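Local coordinates for protein RNase NGR3 (Nicotiana glutinosa, PDB 1VD3) that probably cleaves RNA as a ribonuclease of the T2 family, and binds the uridine nucleotide 2'-UMP in its active-site pocket, at residues K122-I134 / E145-H157. Numbering follows the deposited sequence.
Sequences KSNLLENLKNAEI and ESIKKAIEEGVGH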
# COMPACT_ATOMS: atom_id res chain seq x y z
N LYS A 122 1.74 -11.57 -3.70
CA LYS A 122 1.91 -11.76 -5.14
C LYS A 122 2.80 -10.69 -5.76
O LYS A 122 3.66 -11.00 -6.59
CB LYS A 122 0.55 -11.77 -5.84
CG LYS A 122 -0.35 -12.93 -5.44
CD LYS A 122 -1.72 -12.81 -6.08
CE LYS A 122 -2.64 -13.94 -5.64
NZ LYS A 122 -4.01 -13.79 -6.20
N SER A 123 2.59 -9.43 -5.37
CA SER A 123 3.39 -8.34 -5.93
C SER A 123 4.86 -8.48 -5.54
O SER A 123 5.73 -8.02 -6.26
CB SER A 123 2.84 -6.98 -5.49
OG SER A 123 2.95 -6.80 -4.09
N ASN A 124 5.11 -9.11 -4.39
CA ASN A 124 6.48 -9.38 -3.94
C ASN A 124 7.46 -8.25 -4.28
O ASN A 124 8.51 -8.49 -4.87
CB ASN A 124 6.93 -10.69 -4.60
CG ASN A 124 8.08 -11.36 -3.89
OD1 ASN A 124 8.09 -11.46 -2.66
ND2 ASN A 124 9.04 -11.85 -4.66
N LEU A 125 7.11 -7.02 -3.90
CA LEU A 125 7.93 -5.86 -4.22
C LEU A 125 9.38 -5.88 -3.74
O LEU A 125 10.30 -5.61 -4.52
CB LEU A 125 7.26 -4.58 -3.70
CG LEU A 125 5.85 -4.26 -4.20
CD1 LEU A 125 5.41 -2.93 -3.63
CD2 LEU A 125 5.82 -4.22 -5.73
N LEU A 126 9.59 -6.17 -2.46
CA LEU A 126 10.93 -6.19 -1.89
C LEU A 126 11.86 -7.11 -2.66
O LEU A 126 12.97 -6.72 -3.04
CB LEU A 126 10.87 -6.64 -0.42
CG LEU A 126 12.16 -6.50 0.40
CD1 LEU A 126 12.55 -5.03 0.50
CD2 LEU A 126 11.93 -7.09 1.79
N GLU A 127 11.41 -8.34 -2.90
CA GLU A 127 12.20 -9.32 -3.63
C GLU A 127 12.37 -9.00 -5.11
O GLU A 127 13.41 -9.29 -5.70
CB GLU A 127 11.57 -10.71 -3.46
CG GLU A 127 11.49 -11.16 -2.01
CD GLU A 127 12.85 -11.27 -1.36
OE1 GLU A 127 13.68 -12.08 -1.84
OE2 GLU A 127 13.10 -10.54 -0.37
N ASN A 128 11.36 -8.40 -5.72
CA ASN A 128 11.48 -8.04 -7.13
C ASN A 128 12.57 -6.99 -7.28
O ASN A 128 13.31 -6.98 -8.27
CB ASN A 128 10.16 -7.52 -7.68
CG ASN A 128 9.22 -8.64 -8.09
OD1 ASN A 128 9.63 -9.61 -8.73
ND2 ASN A 128 7.94 -8.51 -7.73
N LEU A 129 12.68 -6.11 -6.29
CA LEU A 129 13.69 -5.06 -6.32
C LEU A 129 15.07 -5.67 -6.09
O LEU A 129 16.03 -5.29 -6.76
CB LEU A 129 13.40 -4.00 -5.25
CG LEU A 129 12.14 -3.16 -5.50
CD1 LEU A 129 11.82 -2.33 -4.27
CD2 LEU A 129 12.38 -2.25 -6.71
N LYS A 130 15.17 -6.61 -5.16
CA LYS A 130 16.45 -7.26 -4.89
C LYS A 130 16.97 -7.91 -6.16
O LYS A 130 18.15 -7.80 -6.49
CB LYS A 130 16.30 -8.31 -3.79
CG LYS A 130 16.03 -7.73 -2.41
CD LYS A 130 16.03 -8.82 -1.34
CE LYS A 130 15.71 -8.26 0.03
NZ LYS A 130 15.69 -9.32 1.06
N ASN A 131 16.08 -8.60 -6.87
CA ASN A 131 16.45 -9.26 -8.11
C ASN A 131 17.12 -8.29 -9.07
O ASN A 131 17.94 -8.69 -9.90
CB ASN A 131 15.21 -9.87 -8.77
CG ASN A 131 14.68 -11.07 -8.01
OD1 ASN A 131 15.07 -11.31 -6.86
ND2 ASN A 131 13.79 -11.82 -8.64
N ALA A 132 16.79 -7.01 -8.95
CA ALA A 132 17.35 -5.97 -9.81
C ALA A 132 18.46 -5.20 -9.09
O ALA A 132 18.87 -4.13 -9.53
CB ALA A 132 16.25 -5.01 -10.26
N GLU A 133 18.92 -5.75 -7.97
CA GLU A 133 19.99 -5.16 -7.16
C GLU A 133 19.60 -3.85 -6.48
O GLU A 133 20.47 -3.04 -6.14
CB GLU A 133 21.25 -4.94 -8.00
CG GLU A 133 21.90 -6.22 -8.49
CD GLU A 133 23.33 -5.99 -8.94
OE1 GLU A 133 23.55 -5.17 -9.86
OE2 GLU A 133 24.24 -6.64 -8.38
N ILE A 134 18.31 -3.64 -6.28
CA ILE A 134 17.83 -2.43 -5.63
C ILE A 134 17.52 -2.79 -4.18
O ILE A 134 16.53 -3.46 -3.89
CB ILE A 134 16.57 -1.89 -6.33
CG1 ILE A 134 16.90 -1.57 -7.79
CG2 ILE A 134 16.06 -0.65 -5.61
CD1 ILE A 134 15.71 -1.11 -8.60
N GLU A 145 13.46 4.94 -12.87
CA GLU A 145 13.23 3.98 -13.94
C GLU A 145 13.57 2.55 -13.55
O GLU A 145 12.81 1.62 -13.82
CB GLU A 145 14.04 4.35 -15.19
CG GLU A 145 13.46 5.50 -15.98
CD GLU A 145 12.03 5.25 -16.42
OE1 GLU A 145 11.77 4.17 -17.01
OE2 GLU A 145 11.17 6.12 -16.18
N SER A 146 14.73 2.37 -12.91
CA SER A 146 15.16 1.04 -12.50
C SER A 146 14.15 0.41 -11.54
O SER A 146 13.86 -0.78 -11.63
CB SER A 146 16.54 1.10 -11.84
OG SER A 146 16.51 1.82 -10.62
N ILE A 147 13.62 1.22 -10.63
CA ILE A 147 12.65 0.74 -9.65
C ILE A 147 11.34 0.34 -10.33
O ILE A 147 10.80 -0.74 -10.06
CB ILE A 147 12.39 1.84 -8.60
CG1 ILE A 147 13.66 2.04 -7.76
CG2 ILE A 147 11.20 1.46 -7.71
CD1 ILE A 147 13.63 3.26 -6.86
N LYS A 148 10.82 1.20 -11.20
CA LYS A 148 9.58 0.90 -11.89
C LYS A 148 9.69 -0.35 -12.76
O LYS A 148 8.81 -1.21 -12.75
CB LYS A 148 9.15 2.10 -12.75
CG LYS A 148 8.69 3.31 -11.93
CD LYS A 148 8.43 4.53 -12.81
CE LYS A 148 7.31 4.29 -13.81
NZ LYS A 148 6.01 4.01 -13.15
N LYS A 149 10.79 -0.47 -13.50
CA LYS A 149 10.98 -1.62 -14.38
C LYS A 149 11.14 -2.92 -13.59
O LYS A 149 10.64 -3.97 -14.00
CB LYS A 149 12.20 -1.42 -15.28
CG LYS A 149 12.03 -0.34 -16.33
CD LYS A 149 13.21 -0.33 -17.29
CE LYS A 149 13.10 0.78 -18.31
NZ LYS A 149 13.13 2.13 -17.67
N ALA A 150 11.84 -2.84 -12.46
CA ALA A 150 12.06 -4.02 -11.63
C ALA A 150 10.73 -4.56 -11.11
O ALA A 150 10.51 -5.77 -11.09
CB ALA A 150 12.98 -3.67 -10.47
N ILE A 151 9.85 -3.66 -10.69
CA ILE A 151 8.55 -4.07 -10.18
C ILE A 151 7.71 -4.59 -11.35
O ILE A 151 7.03 -5.61 -11.25
CB ILE A 151 7.81 -2.89 -9.51
CG1 ILE A 151 8.55 -2.48 -8.24
CG2 ILE A 151 6.37 -3.28 -9.20
CD1 ILE A 151 8.02 -1.24 -7.57
N GLU A 152 7.78 -3.88 -12.47
CA GLU A 152 7.04 -4.24 -13.66
C GLU A 152 7.38 -5.65 -14.14
O GLU A 152 6.49 -6.41 -14.52
CB GLU A 152 7.32 -3.22 -14.77
CG GLU A 152 6.55 -3.44 -16.05
CD GLU A 152 6.65 -2.25 -16.99
OE1 GLU A 152 7.79 -1.79 -17.24
OE2 GLU A 152 5.61 -1.78 -17.47
N GLU A 153 8.66 -6.01 -14.12
CA GLU A 153 9.04 -7.35 -14.56
C GLU A 153 8.49 -8.42 -13.63
O GLU A 153 8.05 -9.48 -14.09
CB GLU A 153 10.57 -7.49 -14.63
CG GLU A 153 10.99 -8.84 -15.20
CD GLU A 153 12.49 -9.04 -15.23
OE1 GLU A 153 13.12 -9.10 -14.15
OE2 GLU A 153 13.05 -9.13 -16.35
N GLY A 154 8.52 -8.15 -12.33
CA GLY A 154 8.03 -9.11 -11.36
C GLY A 154 6.52 -9.21 -11.24
O GLY A 154 5.99 -10.26 -10.86
N VAL A 155 5.81 -8.14 -11.57
CA VAL A 155 4.36 -8.13 -11.48
C VAL A 155 3.68 -8.29 -12.84
O VAL A 155 2.55 -8.78 -12.92
CB VAL A 155 3.85 -6.82 -10.82
CG1 VAL A 155 2.34 -6.74 -10.89
CG2 VAL A 155 4.32 -6.76 -9.37
N GLY A 156 4.37 -7.88 -13.90
CA GLY A 156 3.81 -7.99 -15.23
C GLY A 156 3.00 -6.77 -15.61
O GLY A 156 2.37 -6.73 -16.66
N HIS A 157 3.02 -5.76 -14.74
CA HIS A 157 2.29 -4.51 -14.98
C HIS A 157 3.09 -3.38 -14.37
O HIS A 157 3.78 -3.57 -13.37
CB HIS A 157 0.90 -4.58 -14.33
CG HIS A 157 0.08 -5.74 -14.80
ND1 HIS A 157 -0.59 -5.75 -16.00
CD2 HIS A 157 -0.13 -6.96 -14.24
CE1 HIS A 157 -1.18 -6.92 -16.17
NE2 HIS A 157 -0.92 -7.67 -15.12
O HOH W 1 12.79 -7.48 -10.96
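Ser123, at the end of helix 109-123, meets Val155 where the chain leads into helix 125-131, which packs with helix 144-155 over the central antiparallel sheet of the alpha+beta RNase T2 fold; the contact illustrates how small residues, here Ala132, Ala150 and Gly154, let two backbones come close. The axes of 125-131 and 145-155 come within 8.3 Å of each other, their N-to-C directions 115° apart. CG2 of Val155 lies 3.6 Å from Ser123 O, while the hydroxyl of Ser123 turns to Gln15. Leu125 sends CD2 across Ile151, meeting its CG2 at 3.6 Å, and its side chain also touches Val176 of the sheet. Asn128 lays its amide over the CA of Gly154, with OD1 at 3.1 Å from that carbon, where any side chain would clash. CG of Asn128 sits beside the backbone N (chi1 -83°), which directs the amide across to this glycine. Replacing Asn128 by an alanine would probably open a gap above Gly154 and leave the end of the second helix less closely covered. The next residue, Leu129, settles CD2 among Ile147, Ala150 and Ile151, 4.0 Å from Ile147 CG2. The methyls of Ala132 and Ala150 then touch, CB to CB, at 3.5 Å. Beyond the Schellman motif that closes the helix, with Glu133 as its C-prime residue, Ile134 crosses Ile147 at about a right angle, CD1 to CG1. A water bridges the two backbones, donating to Asn128 O, at 2.8 Å, and Ala150 O, at 2.9 Å.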